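Long-range contacts in NAD-dependent aldehyde dehydrogenase (PDB 3U4J), which probably oxidises aldehydes with NAD or NADP as electron acceptor, works as a tetramer, and binds a calcium ion: residues 157-162 with 489-494; 163-168 with 241-246; 129-134 with 184-189; 151-156 with 495-500. All blocks are in the same frame, centred on the assembly; numbering follows the deposited sequence.

Contact 1 (157-162 with 489-494)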
loop_
_atom_site.group_PDB
_atom_site.type_symbol
_atom_site.label_atom_id
_atom_site.label_comp_id
_atom_site.label_asym_id
_atom_site.label_seq_id
_atom_site.Cartn_x
_atom_site.Cartn_y
_atom_site.Cartn_z
ATOM N N VAL A 157 11.585 0.150 7.322
ATOM C CA VAL A 157 11.450 1.500 6.842
ATOM C C VAL A 157 10.555 2.191 7.859
ATOM O O VAL A 157 9.380 1.821 8.023
ATOM C CB VAL A 157 10.870 1.556 5.428
ATOM C CG1 VAL A 157 10.785 3.002 4.961
ATOM C CG2 VAL A 157 11.748 0.722 4.471
ATOM N N LEU A 158 11.123 3.184 8.554
ATOM C CA LEU A 158 10.376 3.930 9.561
ATOM C C LEU A 158 9.907 5.290 9.029
ATOM O O LEU A 158 10.678 6.035 8.438
ATOM C CB LEU A 158 11.225 4.104 10.842
ATOM C CG LEU A 158 11.666 2.778 11.490
ATOM C CD1 LEU A 158 12.650 3.027 12.670
ATOM C CD2 LEU A 158 10.460 1.939 11.946
ATOM N N ARG A 159 8.634 5.589 9.249
ATOM C CA ARG A 159 8.086 6.888 8.946
ATOM C C ARG A 159 8.255 7.829 10.135
ATOM O O ARG A 159 7.911 7.484 11.274
ATOM C CB ARG A 159 6.599 6.769 8.566
ATOM C CG ARG A 159 5.930 8.107 8.283
ATOM C CD ARG A 159 4.411 7.958 8.151
ATOM N NE ARG A 159 3.997 7.165 6.996
ATOM C CZ ARG A 159 3.652 7.689 5.825
ATOM N NH1 ARG A 159 3.725 9.011 5.623
ATOM N NH2 ARG A 159 3.289 6.898 4.832
ATOM N N GLU A 160 8.795 9.013 9.861
ATOM C CA GLU A 160 9.080 10.021 10.883
ATOM C C GLU A 160 8.636 11.375 10.332
ATOM O O GLU A 160 8.458 11.527 9.111
ATOM C CB GLU A 160 10.581 10.030 11.240
ATOM C CG GLU A 160 11.122 8.679 11.742
ATOM C CD GLU A 160 12.591 8.747 12.209
ATOM O OE1 GLU A 160 13.323 9.702 11.846
ATOM O OE2 GLU A 160 13.010 7.822 12.927
ATOM N N PRO A 161 8.402 12.353 11.216
ATOM C CA PRO A 161 7.984 13.650 10.699
ATOM C C PRO A 161 9.154 14.414 10.077
ATOM O O PRO A 161 10.302 14.203 10.497
ATOM C CB PRO A 161 7.472 14.385 11.939
ATOM C CG PRO A 161 7.861 13.587 13.113
ATOM C CD PRO A 161 8.286 12.242 12.691
ATOM N N VAL A 162 8.870 15.278 9.098
ATOM C CA VAL A 162 9.907 16.152 8.526
ATOM C C VAL A 162 10.452 17.158 9.585
ATOM O O VAL A 162 11.626 17.481 9.565
ATOM C CB VAL A 162 9.453 16.843 7.170
ATOM C CG1 VAL A 162 8.347 17.817 7.380
ATOM C CG2 VAL A 162 10.605 17.628 6.497
ATOM N N SER A 489 6.494 13.787 5.852
ATOM C CA SER A 489 7.205 12.684 6.494
ATOM C C SER A 489 8.597 12.540 5.904
ATOM O O SER A 489 8.833 12.949 4.762
ATOM C CB SER A 489 6.433 11.349 6.319
ATOM O OG SER A 489 5.264 11.340 7.128
ATOM N N GLN A 490 9.523 12.001 6.701
ATOM C CA GLN A 490 10.785 11.472 6.196
ATOM C C GLN A 490 10.705 9.960 6.348
ATOM O O GLN A 490 10.069 9.446 7.279
ATOM C CB GLN A 490 11.974 11.980 7.038
ATOM C CG GLN A 490 12.321 13.451 6.866
ATOM C CD GLN A 490 13.214 13.755 5.654
ATOM O OE1 GLN A 490 13.683 14.895 5.495
ATOM N NE2 GLN A 490 13.434 12.762 4.791
ATOM N N PHE A 491 11.345 9.241 5.450
ATOM C CA PHE A 491 11.438 7.792 5.563
ATOM C C PHE A 491 12.872 7.357 5.865
ATOM O O PHE A 491 13.811 7.763 5.177
ATOM C CB PHE A 491 10.886 7.117 4.301
ATOM C CG PHE A 491 9.417 7.427 4.078
ATOM C CD1 PHE A 491 8.443 6.724 4.780
ATOM C CD2 PHE A 491 9.035 8.457 3.232
ATOM C CE1 PHE A 491 7.076 7.010 4.606
ATOM C CE2 PHE A 491 7.671 8.772 3.043
ATOM C CZ PHE A 491 6.693 8.048 3.750
ATOM N N LYS A 492 13.009 6.531 6.895
ATOM C CA LYS A 492 14.297 6.055 7.361
ATOM C C LYS A 492 14.411 4.575 7.046
ATOM O O LYS A 492 13.649 3.756 7.576
ATOM C CB LYS A 492 14.438 6.328 8.869
ATOM C CG LYS A 492 15.642 5.669 9.529
ATOM C CD LYS A 492 15.625 5.899 11.044
ATOM C CE LYS A 492 15.962 7.319 11.397
ATOM N NZ LYS A 492 15.599 7.590 12.813
ATOM N N GLY A 493 15.350 4.239 6.154
ATOM C CA GLY A 493 15.631 2.858 5.829
ATOM C C GLY A 493 16.644 2.253 6.783
ATOM O O GLY A 493 17.768 2.757 6.874
ATOM N N VAL A 494 16.286 1.156 7.464
ATOM C CA VAL A 494 17.184 0.549 8.454
ATOM C C VAL A 494 17.475 -0.885 8.057
ATOM O O VAL A 494 16.557 -1.701 7.951
ATOM C CB VAL A 494 16.575 0.533 9.888
ATOM C CG1 VAL A 494 17.613 0.083 10.931
ATOM C CG2 VAL A 494 15.974 1.877 10.249
#
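R159 carries its guanidinium beside the ring of F491, whose CE1 lies 3.7 Å above the centre of the guanidinium plane, the two planes 77° apart. These residues form a non-hydrogen-bonded pair in the antiparallel arm of strands 143-146, 153-168 and 489-497, the oligomerisation element of the aldehyde dehydrogenase fold. A phenylalanine suits the place because its rim can lie over the flat cation, while its ring pairs edge-to-face with Y483 of the second subunit.

R159 starts with CG anti to its backbone N (chi1 178°), which lays CG 3.5 Å from OG of S489. NH1 donates to that OG at 3.2 Å, close to the guanidinium plane, while D486 supplies the salt bridge and OG of S489 also bonds the F485 carbonyl. An alanine at R159 would probably leave D486 without its countercharge and open a gap beside the F491 ring.

V157, on the same face, brings CG1 to 4.2 Å from CB of F491. The opposite face holds L158, E160, Q490 and K492, with backbone bonds joining L158 to K492 and E160 to Q490. Y471 of the second subunit bonds OE1 of E160, and NZ of K492 donates to the carbonyls of I446 and I449 of that subunit. Opposite charges pair across the strands, NZ of K492 forming a salt bridge with OE2 of E160 at 2.6 Å, on the syn side of the carboxylate.

Contact 2 (163-168 with 241-246)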
loop_
_atom_site.group_PDB
_atom_site.type_symbol
_atom_site.label_atom_id
_atom_site.label_comp_id
_atom_site.label_asym_id
_atom_site.label_seq_id
_atom_site.Cartn_x
_atom_site.Cartn_y
_atom_site.Cartn_z
ATOM N N GLY A 163 9.606 17.627 10.502
ATOM C CA GLY A 163 10.053 18.539 11.595
ATOM C C GLY A 163 9.278 19.845 11.600
ATOM O O GLY A 163 8.070 19.840 11.755
ATOM N N VAL A 164 9.967 20.971 11.414
ATOM C CA VAL A 164 9.321 22.282 11.440
ATOM C C VAL A 164 8.990 22.700 10.033
ATOM O O VAL A 164 9.880 22.806 9.173
ATOM C CB VAL A 164 10.247 23.366 12.060
ATOM C CG1 VAL A 164 9.573 24.756 12.026
ATOM C CG2 VAL A 164 10.658 22.964 13.482
ATOM N N VAL A 165 7.709 23.007 9.819
ATOM C CA VAL A 165 7.202 23.350 8.522
ATOM C C VAL A 165 6.653 24.772 8.529
ATOM O O VAL A 165 5.745 25.095 9.302
ATOM C CB VAL A 165 6.037 22.398 8.135
ATOM C CG1 VAL A 165 5.553 22.709 6.707
ATOM C CG2 VAL A 165 6.478 20.944 8.223
ATOM N N GLY A 166 7.157 25.609 7.640
ATOM C CA GLY A 166 6.520 26.911 7.397
ATOM C C GLY A 166 5.440 26.804 6.334
ATOM O O GLY A 166 5.711 26.371 5.219
ATOM N N ILE A 167 4.225 27.223 6.672
ATOM C CA ILE A 167 3.084 27.126 5.771
ATOM C C ILE A 167 2.575 28.520 5.392
ATOM O O ILE A 167 2.126 29.260 6.242
ATOM C CB ILE A 167 1.953 26.292 6.423
ATOM C CG1 ILE A 167 2.490 24.906 6.832
ATOM C CG2 ILE A 167 0.731 26.188 5.479
ATOM C CD1 ILE A 167 1.462 24.042 7.610
ATOM N N ILE A 168 2.656 28.868 4.115
ATOM C CA ILE A 168 2.266 30.198 3.609
ATOM C C ILE A 168 1.045 30.020 2.746
ATOM O O ILE A 168 1.060 29.221 1.789
ATOM C CB ILE A 168 3.403 30.867 2.798
ATOM C CG1 ILE A 168 4.667 30.937 3.658
ATOM C CG2 ILE A 168 2.969 32.276 2.266
ATOM C CD1 ILE A 168 5.977 31.213 2.868
ATOM N N VAL A 241 13.952 25.942 10.124
ATOM C CA VAL A 241 12.815 25.472 9.317
ATOM C C VAL A 241 13.272 24.301 8.436
ATOM O O VAL A 241 14.341 24.365 7.807
ATOM C CB VAL A 241 12.239 26.604 8.463
ATOM C CG1 VAL A 241 11.090 26.060 7.584
ATOM C CG2 VAL A 241 11.749 27.748 9.365
ATOM N N ASP A 242 12.489 23.221 8.423
ATOM C CA ASP A 242 12.829 22.002 7.667
ATOM C C ASP A 242 12.163 21.944 6.289
ATOM O O ASP A 242 12.647 21.284 5.390
ATOM C CB ASP A 242 12.487 20.762 8.501
ATOM C CG ASP A 242 13.259 20.745 9.830
ATOM O OD1 ASP A 242 12.623 20.724 10.917
ATOM O OD2 ASP A 242 14.515 20.809 9.754
HETATM N N MSE A 243 11.081 22.687 6.131
HETATM C CA MSE A 243 10.279 22.652 4.934
HETATM C C MSE A 243 9.430 23.888 4.820
HETATM O O MSE A 243 8.923 24.384 5.824
HETATM C CB MSE A 243 9.334 21.434 4.995
HETATM C CG MSE A 243 8.439 21.335 3.787
HETATM SE SE MSE A 243 7.533 19.577 3.793
HETATM C CE MSE A 243 6.471 19.908 2.148
ATOM N N VAL A 244 9.246 24.362 3.594
ATOM C CA VAL A 244 8.265 25.419 3.304
ATOM C C VAL A 244 7.190 24.865 2.387
ATOM O O VAL A 244 7.502 24.260 1.344
ATOM C CB VAL A 244 8.905 26.625 2.566
ATOM C CG1 VAL A 244 7.885 27.722 2.380
ATOM C CG2 VAL A 244 10.087 27.166 3.379
ATOM N N ALA A 245 5.941 25.058 2.785
ATOM C CA ALA A 245 4.788 24.636 1.998
ATOM C C ALA A 245 4.094 25.926 1.600
ATOM O O ALA A 245 3.473 26.569 2.443
ATOM C CB ALA A 245 3.857 23.786 2.844
ATOM N N PHE A 246 4.205 26.294 0.333
ATOM C CA PHE A 246 3.697 27.571 -0.172
ATOM C C PHE A 246 2.554 27.334 -1.142
ATOM O O PHE A 246 2.621 26.421 -1.994
ATOM C CB PHE A 246 4.838 28.361 -0.882
ATOM C CG PHE A 246 4.341 29.585 -1.623
ATOM C CD1 PHE A 246 4.176 30.812 -0.950
ATOM C CD2 PHE A 246 3.983 29.497 -2.971
ATOM C CE1 PHE A 246 3.686 31.961 -1.628
ATOM C CE2 PHE A 246 3.502 30.622 -3.663
ATOM C CZ PHE A 246 3.351 31.862 -2.981
HETATM O O HOH W 1 0.501 26.378 1.692
#
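Strands 164-168 and 243-246 run parallel, 4.6 Å apart at their closest and 20° from perfect alignment, in register from V165 with M243 to I168 with F246. Bonds of 2.8 Å from the N of G166 to the O of M243 and from the N of A245 to the O of G166 alternate across them. At the far end a water donates to the carbonyls of A245 and I168.

The entrance to the pair is held by D242. Its CG lies anti to its own carbonyl carbon (chi1 -60°), and OD1 uses its anti lone pair to take the N-H of V164 at 2.7 Å, almost straight at 176°. The O of V164 in turn accepts a bond from the N of D242, also 2.7 Å. R71 forms a salt bridge with that OD1, so an alanine at D242 would probably leave both the V164 amide and the R71 charge without their mate. G163 fits because a CB there would collide with OD1.

Beyond this polar start the side chains are apolar: CG2 of I168 lies 3.7 Å from CD1 of F246, and its CD1 touches CG1 of V244. CB of A245 faces CG1 of both V165 and I167, each 4.4 Å away, a methyl leaving room for these larger side chains.

Strand 191-195 bonds to the other edge of 163-168. Helices 250-261 and 60-75 pack on the face of V164 and I168, while V165, M243 and A245 on the other face meet C190 and Y488, consistent with the Rossmann-like nucleotide-binding domain of the family.

Contact 3 (129-134 with 184-189)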
loop_
_atom_site.group_PDB
_atom_site.type_symbol
_atom_site.label_atom_id
_atom_site.label_comp_id
_atom_site.label_asym_id
_atom_site.label_seq_id
_atom_site.Cartn_x
_atom_site.Cartn_y
_atom_site.Cartn_z
ATOM N N ASP A 129 -14.412 18.713 7.728
ATOM C CA ASP A 129 -14.267 17.362 7.148
ATOM C C ASP A 129 -12.805 17.052 6.802
ATOM O O ASP A 129 -12.350 15.909 6.962
ATOM C CB ASP A 129 -15.160 17.177 5.900
ATOM C CG ASP A 129 -15.274 15.716 5.474
ATOM O OD1 ASP A 129 -15.635 14.846 6.303
ATOM O OD2 ASP A 129 -15.014 15.431 4.303
ATOM N N LEU A 130 -12.059 18.065 6.336
ATOM C CA LEU A 130 -10.634 17.885 6.097
ATOM C C LEU A 130 -9.903 17.509 7.367
ATOM O O LEU A 130 -9.083 16.586 7.353
ATOM C CB LEU A 130 -10.000 19.132 5.503
ATOM C CG LEU A 130 -10.331 19.446 4.032
ATOM C CD1 LEU A 130 -9.953 20.921 3.766
ATOM C CD2 LEU A 130 -9.598 18.523 3.072
ATOM N N TRP A 131 -10.206 18.225 8.442
ATOM C CA TRP A 131 -9.564 17.968 9.728
ATOM C C TRP A 131 -9.976 16.561 10.177
ATOM O O TRP A 131 -9.134 15.817 10.654
ATOM C CB TRP A 131 -9.947 19.035 10.786
ATOM C CG TRP A 131 -9.059 20.247 10.731
ATOM C CD1 TRP A 131 -9.178 21.325 9.861
ATOM C CD2 TRP A 131 -7.903 20.503 11.532
ATOM N NE1 TRP A 131 -8.154 22.230 10.085
ATOM C CE2 TRP A 131 -7.371 21.755 11.117
ATOM C CE3 TRP A 131 -7.254 19.796 12.573
ATOM C CZ2 TRP A 131 -6.231 22.311 11.701
ATOM C CZ3 TRP A 131 -6.114 20.357 13.156
ATOM C CH2 TRP A 131 -5.607 21.598 12.712
ATOM N N SER A 132 -11.247 16.175 9.993
ATOM C CA SER A 132 -11.674 14.833 10.422
ATOM C C SER A 132 -11.018 13.723 9.630
ATOM O O SER A 132 -10.599 12.730 10.200
ATOM C CB SER A 132 -13.193 14.639 10.341
ATOM O OG SER A 132 -13.833 15.635 11.108
ATOM N N TYR A 133 -10.979 13.871 8.313
ATOM C CA TYR A 133 -10.311 12.892 7.458
ATOM C C TYR A 133 -8.852 12.693 7.883
ATOM O O TYR A 133 -8.363 11.554 7.996
ATOM C CB TYR A 133 -10.365 13.302 5.966
ATOM C CG TYR A 133 -9.511 12.359 5.132
ATOM C CD1 TYR A 133 -10.047 11.204 4.551
ATOM C CD2 TYR A 133 -8.147 12.607 4.954
ATOM C CE1 TYR A 133 -9.224 10.335 3.819
ATOM C CE2 TYR A 133 -7.328 11.730 4.237
ATOM C CZ TYR A 133 -7.872 10.611 3.685
ATOM O OH TYR A 133 -7.036 9.762 2.999
ATOM N N ALA A 134 -8.140 13.806 8.080
ATOM C CA ALA A 134 -6.696 13.753 8.408
ATOM C C ALA A 134 -6.484 13.146 9.779
ATOM O O ALA A 134 -5.573 12.338 9.985
ATOM C CB ALA A 134 -6.100 15.179 8.351
ATOM N N TRP A 184 -2.369 17.639 7.863
ATOM C CA TRP A 184 -1.481 16.644 7.322
ATOM C C TRP A 184 -0.075 16.751 7.911
ATOM O O TRP A 184 0.581 15.726 8.190
ATOM C CB TRP A 184 -1.452 16.719 5.794
ATOM C CG TRP A 184 -2.606 15.923 5.161
ATOM C CD1 TRP A 184 -2.522 14.676 4.606
ATOM C CD2 TRP A 184 -3.993 16.319 5.057
ATOM N NE1 TRP A 184 -3.770 14.270 4.175
ATOM C CE2 TRP A 184 -4.687 15.255 4.428
ATOM C CE3 TRP A 184 -4.709 17.475 5.418
ATOM C CZ2 TRP A 184 -6.068 15.309 4.131
ATOM C CZ3 TRP A 184 -6.104 17.531 5.154
ATOM C CH2 TRP A 184 -6.768 16.442 4.513
ATOM N N ALA A 185 0.366 17.987 8.111
ATOM C CA ALA A 185 1.680 18.260 8.684
ATOM C C ALA A 185 1.743 17.882 10.175
ATOM O O ALA A 185 2.558 17.065 10.585
ATOM C CB ALA A 185 2.031 19.781 8.466
ATOM N N ILE A 186 0.868 18.442 11.002
ATOM C CA ILE A 186 0.933 18.107 12.448
ATOM C C ILE A 186 0.472 16.666 12.703
ATOM O O ILE A 186 0.906 16.033 13.655
ATOM C CB ILE A 186 0.129 19.097 13.328
ATOM C CG1 ILE A 186 -1.376 19.066 12.986
ATOM C CG2 ILE A 186 0.705 20.498 13.148
ATOM C CD1 ILE A 186 -2.312 19.643 14.056
ATOM N N GLY A 187 -0.397 16.146 11.837
ATOM C CA GLY A 187 -0.785 14.728 11.892
ATOM C C GLY A 187 0.386 13.802 11.625
ATOM O O GLY A 187 0.453 12.719 12.181
ATOM N N SER A 188 1.332 14.251 10.802
ATOM C CA SER A 188 2.596 13.546 10.605
ATOM C C SER A 188 3.588 13.682 11.767
ATOM O O SER A 188 4.631 13.008 11.752
ATOM C CB SER A 188 3.292 14.037 9.321
ATOM O OG SER A 188 2.508 13.736 8.171
ATOM N N GLY A 189 3.269 14.518 12.761
ATOM C CA GLY A 189 4.164 14.741 13.932
ATOM C C GLY A 189 4.980 16.035 13.819
ATOM O O GLY A 189 5.819 16.319 14.683
#
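L130 begins the contact from helix 117-138: its CD2 lies 3.8 Å from CH2 of W184, the two side chains crossing at about a right angle. The carbonyl O of L130 comes close to the same corner of the indole, 3.7 Å from CH2, while also accepting the helical bond from the N of A134. A branched aliphatic residue suits this place, since it offers a methyl to the end of a broad ring.

W131 turns to a different partner, its CZ3 4.0 Å from CD1 of I186, the methyl approaching the indole obliquely. I186 reaches W131 from a CG1 placed between its backbone N and carbonyl carbon (chi1 63°). Helix 84-100 packs against W131 as well.

This is helix-to-helix packing beside the strand 191-195 that follows helix 174-187 in the sheet of the probable nucleotide-binding domain. V192 touches A185 and I186, and a Schellman motif ends the helix, with G189 at positive phi (100°). Both OG and the backbone N of S188 bond back to the O of W184.

Y133 meets W184 rim to rim, with CD2 of Y133 3.5 Å from CZ2 of W184, the planes only 23° apart and neither ring over the other. R139 of the fourth subunit packs on this tyrosine.

A134 finishes the walk with a CH-pi contact: its CB stands 3.8 Å from the centroid of the six-membered ring of W184, 6° from the normal. Alanine fits because its single methyl can sit directly over the ring face, while NE1 of W184 bonds to the carbonyl of G481.

Contact 4 (151-156 with 495-500)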
loop_
_atom_site.group_PDB
_atom_site.type_symbol
_atom_site.label_atom_id
_atom_site.label_comp_id
_atom_site.label_asym_id
_atom_site.label_seq_id
_atom_site.Cartn_x
_atom_site.Cartn_y
_atom_site.Cartn_z
ATOM N N ASP A 151 18.107 -14.488 6.600
ATOM C CA ASP A 151 17.700 -14.897 7.962
ATOM C C ASP A 151 18.386 -14.074 9.055
ATOM O O ASP A 151 17.824 -13.885 10.134
ATOM C CB ASP A 151 17.907 -16.396 8.210
ATOM C CG ASP A 151 17.099 -16.902 9.412
ATOM O OD1 ASP A 151 15.873 -17.116 9.267
ATOM O OD2 ASP A 151 17.684 -17.074 10.504
ATOM N N ASP A 152 19.578 -13.568 8.757
ATOM C CA ASP A 152 20.370 -12.784 9.711
ATOM C C ASP A 152 20.047 -11.297 9.759
ATOM O O ASP A 152 20.587 -10.583 10.611
ATOM C CB ASP A 152 21.877 -12.955 9.426
ATOM C CG ASP A 152 22.414 -14.313 9.883
ATOM O OD1 ASP A 152 21.904 -14.867 10.896
ATOM O OD2 ASP A 152 23.359 -14.832 9.230
ATOM N N ARG A 153 19.186 -10.831 8.846
ATOM C CA ARG A 153 18.812 -9.417 8.771
ATOM C C ARG A 153 17.300 -9.152 8.817
ATOM O O ARG A 153 16.481 -10.024 8.538
ATOM C CB ARG A 153 19.348 -8.750 7.490
ATOM C CG ARG A 153 20.889 -8.676 7.341
ATOM C CD ARG A 153 21.285 -7.785 6.157
ATOM N NE ARG A 153 20.807 -8.308 4.872
ATOM C CZ ARG A 153 21.218 -7.868 3.679
ATOM N NH1 ARG A 153 22.119 -6.890 3.602
ATOM N NH2 ARG A 153 20.741 -8.419 2.566
ATOM N N LEU A 154 16.953 -7.913 9.140
ATOM C CA LEU A 154 15.571 -7.460 9.060
ATOM C C LEU A 154 15.616 -6.055 8.483
ATOM O O LEU A 154 16.397 -5.227 8.930
ATOM C CB LEU A 154 14.927 -7.471 10.452
ATOM C CG LEU A 154 13.487 -6.960 10.604
ATOM C CD1 LEU A 154 12.549 -7.772 9.705
ATOM C CD2 LEU A 154 13.055 -7.009 12.098
ATOM N N GLY A 155 14.815 -5.790 7.464
ATOM C CA GLY A 155 14.745 -4.437 6.919
ATOM C C GLY A 155 13.558 -3.699 7.521
ATOM O O GLY A 155 12.459 -4.250 7.630
ATOM N N LEU A 156 13.789 -2.471 7.945
ATOM C CA LEU A 156 12.725 -1.628 8.448
ATOM C C LEU A 156 12.763 -0.334 7.678
ATOM O O LEU A 156 13.837 0.194 7.369
ATOM C CB LEU A 156 12.900 -1.314 9.931
ATOM C CG LEU A 156 13.065 -2.485 10.905
ATOM C CD1 LEU A 156 13.343 -1.947 12.311
ATOM C CD2 LEU A 156 11.847 -3.416 10.904
ATOM N N HIS A 495 18.751 -1.174 7.822
ATOM C CA HIS A 495 19.222 -2.534 7.680
ATOM C C HIS A 495 19.716 -3.021 9.052
ATOM O O HIS A 495 20.725 -2.538 9.565
ATOM C CB HIS A 495 20.331 -2.601 6.618
ATOM C CG HIS A 495 19.842 -2.394 5.216
ATOM N ND1 HIS A 495 19.712 -1.145 4.645
ATOM C CD2 HIS A 495 19.440 -3.283 4.273
ATOM C CE1 HIS A 495 19.274 -1.275 3.404
ATOM N NE2 HIS A 495 19.107 -2.563 3.152
ATOM N N VAL A 496 18.975 -3.954 9.629
ATOM C CA VAL A 496 19.238 -4.486 10.948
ATOM C C VAL A 496 19.920 -5.828 10.825
ATOM O O VAL A 496 19.333 -6.782 10.337
ATOM C CB VAL A 496 17.917 -4.701 11.739
ATOM C CG1 VAL A 496 18.234 -5.180 13.166
ATOM C CG2 VAL A 496 17.078 -3.426 11.748
ATOM N N THR A 497 21.180 -5.896 11.227
ATOM C CA THR A 497 21.824 -7.190 11.383
ATOM C C THR A 497 21.666 -7.695 12.814
ATOM O O THR A 497 22.012 -7.009 13.778
ATOM C CB THR A 497 23.303 -7.163 10.904
ATOM O OG1 THR A 497 23.304 -7.116 9.468
ATOM C CG2 THR A 497 24.062 -8.428 11.371
ATOM N N LEU A 498 21.107 -8.893 12.917
ATOM C CA LEU A 498 20.943 -9.576 14.188
ATOM C C LEU A 498 22.148 -10.505 14.333
ATOM O O LEU A 498 22.347 -11.456 13.535
ATOM C CB LEU A 498 19.621 -10.346 14.230
ATOM C CG LEU A 498 18.351 -9.560 13.870
ATOM C CD1 LEU A 498 17.204 -10.524 13.847
ATOM C CD2 LEU A 498 18.048 -8.439 14.840
ATOM N N GLY A 499 22.967 -10.187 15.328
ATOM C CA GLY A 499 24.244 -10.847 15.518
ATOM C C GLY A 499 25.322 -10.053 14.816
ATOM O O GLY A 499 25.390 -8.822 14.940
ATOM N N ARG A 500 26.152 -10.758 14.057
ATOM C CA ARG A 500 27.331 -10.162 13.442
ATOM C C ARG A 500 27.263 -10.306 11.927
ATOM O O ARG A 500 26.925 -11.378 11.427
ATOM C CB ARG A 500 28.600 -10.847 13.982
#
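V496 packs closely against L154 and L156, whereas D152, at the far end of the contact, is exposed to solvent. CB of V496 lies 3.2 Å from the O of L154, and its CG2 meets CD1 of L156 at 4.1 Å. V496 puts CG1 anti to its backbone N (chi1 -176°), leaving CG2 beside that N and near the L154 carbonyl. A beta-branched residue suits this extended backbone, and the leucines continue an apolar face that meets the third subunit, where L154 packs on L158 and L156 on L156 of that chain.

The two segments are antiparallel strands, 4.7 Å apart at their closest, forming the outer part of the arm that joins subunits in aldehyde dehydrogenases. L154 and V496 are a hydrogen-bonded pair, with the N of L154 2.9 Å from the O of V496 and a return bond from N of V496.

The other face is more polar, and R153 lies at its solvent side. R153 crosses T497 obliquely, its CG 3.6 Å from OG1 of T497, and its NE turns back to the carbonyl of I149. H495 is buried against the second subunit: paired with G155, which brings no side chain against it, its ring meets W455 and its NE2 bonds to T463 of that subunit.

Past T497 the strand gives way to loop, and one more backbone bond, from the N of L498 to the O of D152 at 2.9 Å, reaches the exposed aspartate. With bonds between the segments confined to the backbone, the pairing probably depends little on side-chain polarity, leaving the polar ends of R153 and H495 to partners elsewhere.

Overall arrangement
From the N terminus, helix 117-138 comes first and is joined by contact 3 to the end of helix 174-187, closing a short loop that contains the whole of strand 153-168. That strand then serves three contacts in order. Its outer half takes part in contact 4 and contact 1, each closing a loop of over 320 residues with strand 489-497; contact 1 lies within the loop of contact 4. Contact 2 uses the inner half, and its smaller loop to strand 243-247 lies within both. Contact 3 crosses all three. Together they tie the oligomerising arm to the probable nucleotide-binding domain and its packed helices.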